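Local coordinates for protein salt-tolerant glutaminase (Micrococcus luteus, PDB 3AGD) that probably hydrolyses L-glutamine to L-glutamate and ammonium, as a salt-tolerant member of the glutaminase family, at residues A[253-257]-A[267-271]. Residues are numbered along the deposited sequence.
Sequences VGIPA and GALPG
Coming off helix 249-252, the chain turns at Gly254 with positive phi (73/20), then runs extended through Ile255 and Pro256 into edge strand 257-259. Segment 267-271 is strand through Leu269, then Pro270 and a turn at Gly271 (74/-3). One bridge joins them: Ala257 and Gly267, an antiparallel non-hydrogen-bonded pair (CA-CA 4.3 Å). CA spacing opens to 5.5 Å at Pro256-Ala268 and holds there at Ile255-Leu269; CA 254 to 257 runs 127° from CA 267 to 270. Ala268 N donates to Pro256 O at 3.0 Å; Gly267 CA makes a CA-H...O contact with Pro256 O at 3.3 Å.

Ile255 (chi1 m, chi2 t) packs CG2 4.5 Å from Gly267 CA, where a CB would crowd it. Leu269 (t, p) brings CD1 to 4.2 Å from Pro256 CD and 3.6 Å from Gly254 O; Pro256 CG lies 4.4 Å from Pro270 CD. Val234 of helix 227-240 touches both prolines.

This open end of hairpin 257-259/264-269, in the serine-beta-lactamase-like glutaminase fold, joins the start of a probable K(T/S)G-type active-site strand to the sheet without touching the site. Lacking an amide hydrogen, Pro256 cannot return a bond to Ala268 O; apolar packing supplements the single hydrogen bond toward Gly254.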
ATOM      1  N   VAL A 253       0.561  -2.110 -12.452  1.00 15.59           N
ATOM      2  CA  VAL A 253       1.851  -2.482 -11.883  1.00 16.33           C
ATOM      3  C   VAL A 253       1.876  -2.413 -10.359  1.00 17.28           C
ATOM      4  O   VAL A 253       2.352  -3.339  -9.694  1.00 15.80           O
ATOM      5  CB  VAL A 253       2.973  -1.578 -12.471  1.00 16.85           C
ATOM      6  CG1 VAL A 253       4.338  -2.157 -12.164  1.00 11.09           C
ATOM      7  CG2 VAL A 253       2.787  -1.442 -13.974  1.00 17.87           C
ATOM      8  N   GLY A 254       1.371  -1.314  -9.809  1.00 11.94           N
ATOM      9  CA  GLY A 254       1.336  -1.170  -8.366  1.00 12.30           C
ATOM     10  C   GLY A 254       2.674  -0.897  -7.705  1.00 12.65           C
ATOM     11  O   GLY A 254       2.830  -1.127  -6.503  1.00 14.14           O
ATOM     12  N   ILE A 255       3.640  -0.408  -8.475  1.00 11.21           N
ATOM     13  CA  ILE A 255       4.960  -0.102  -7.931  1.00 13.34           C
ATOM     14  C   ILE A 255       5.290   1.375  -8.129  1.00 12.65           C
ATOM     15  O   ILE A 255       5.605   1.802  -9.239  1.00 15.74           O
ATOM     16  CB  ILE A 255       6.065  -0.949  -8.611  1.00 15.26           C
ATOM     17  CG1 ILE A 255       5.824  -2.436  -8.343  1.00 14.33           C
ATOM     18  CG2 ILE A 255       7.443  -0.554  -8.063  1.00 14.98           C
ATOM     19  CD1 ILE A 255       6.840  -3.352  -9.018  1.00 14.33           C
ATOM     20  N   PRO A 256       5.205   2.178  -7.056  1.00 11.14           N
ATOM     21  CA  PRO A 256       5.508   3.609  -7.172  1.00 13.43           C
ATOM     22  C   PRO A 256       6.826   3.774  -7.932  1.00 18.13           C
ATOM     23  O   PRO A 256       7.839   3.198  -7.543  1.00 18.52           O
ATOM     24  CB  PRO A 256       5.607   4.051  -5.717  1.00 11.44           C
ATOM     25  CG  PRO A 256       4.594   3.161  -5.029  1.00 13.24           C
ATOM     26  CD  PRO A 256       4.856   1.812  -5.668  1.00 11.37           C
ATOM     27  N   ALA A 257       6.819   4.545  -9.016  1.00 18.03           N
ATOM     28  CA  ALA A 257       8.039   4.706  -9.800  1.00 17.09           C
ATOM     29  C   ALA A 257       8.212   6.046 -10.495  1.00 17.15           C
ATOM     30  O   ALA A 257       7.283   6.850 -10.586  1.00 17.56           O
ATOM     31  CB  ALA A 257       8.130   3.589 -10.833  1.00 15.45           C
ATOM     32  N   GLY A 267      12.178   2.766  -8.439  1.00 16.21           N
ATOM     33  CA  GLY A 267      10.990   2.131  -7.905  1.00 16.57           C
ATOM     34  C   GLY A 267      11.099   2.038  -6.394  1.00 19.88           C
ATOM     35  O   GLY A 267      12.194   1.863  -5.856  1.00 19.01           O
ATOM     36  N   ALA A 268       9.970   2.166  -5.707  1.00 17.86           N
ATOM     37  CA  ALA A 268       9.958   2.087  -4.255  1.00 19.60           C
ATOM     38  C   ALA A 268       8.624   1.518  -3.792  1.00 20.57           C
ATOM     39  O   ALA A 268       7.615   2.223  -3.753  1.00 18.47           O
ATOM     40  CB  ALA A 268      10.184   3.467  -3.652  1.00 19.09           C
ATOM     41  N   LEU A 269       8.631   0.233  -3.454  1.00 19.91           N
ATOM     42  CA  LEU A 269       7.432  -0.464  -3.000  1.00 15.47           C
ATOM     43  C   LEU A 269       7.503  -0.608  -1.482  1.00 18.86           C
ATOM     44  O   LEU A 269       8.260  -1.429  -0.956  1.00 21.13           O
ATOM     45  CB  LEU A 269       7.349  -1.838  -3.668  1.00 13.44           C
ATOM     46  CG  LEU A 269       6.118  -2.677  -3.315  1.00 18.51           C
ATOM     47  CD1 LEU A 269       4.860  -1.895  -3.671  1.00 20.04           C
ATOM     48  CD2 LEU A 269       6.156  -4.005  -4.056  1.00 12.66           C
ATOM     49  N   PRO A 270       6.703   0.187  -0.756  1.00 18.42           N
ATOM     50  CA  PRO A 270       6.674   0.167   0.707  1.00 17.52           C
ATOM     51  C   PRO A 270       6.757  -1.191   1.384  1.00 18.45           C
ATOM     52  O   PRO A 270       5.986  -2.102   1.085  1.00 16.66           O
ATOM     53  CB  PRO A 270       5.376   0.899   1.033  1.00 18.30           C
ATOM     54  CG  PRO A 270       5.314   1.923  -0.060  1.00 17.78           C
ATOM     55  CD  PRO A 270       5.673   1.101  -1.283  1.00 16.13           C
ATOM     56  N   GLY A 271       7.701  -1.303   2.313  1.00 17.28           N
ATOM     57  CA  GLY A 271       7.868  -2.529   3.066  1.00 17.76           C
ATOM     58  C   GLY A 271       8.499  -3.699   2.343  1.00 19.56           C
ATOM     59  O   GLY A 271       8.722  -4.744   2.953  1.00 18.33           O
TER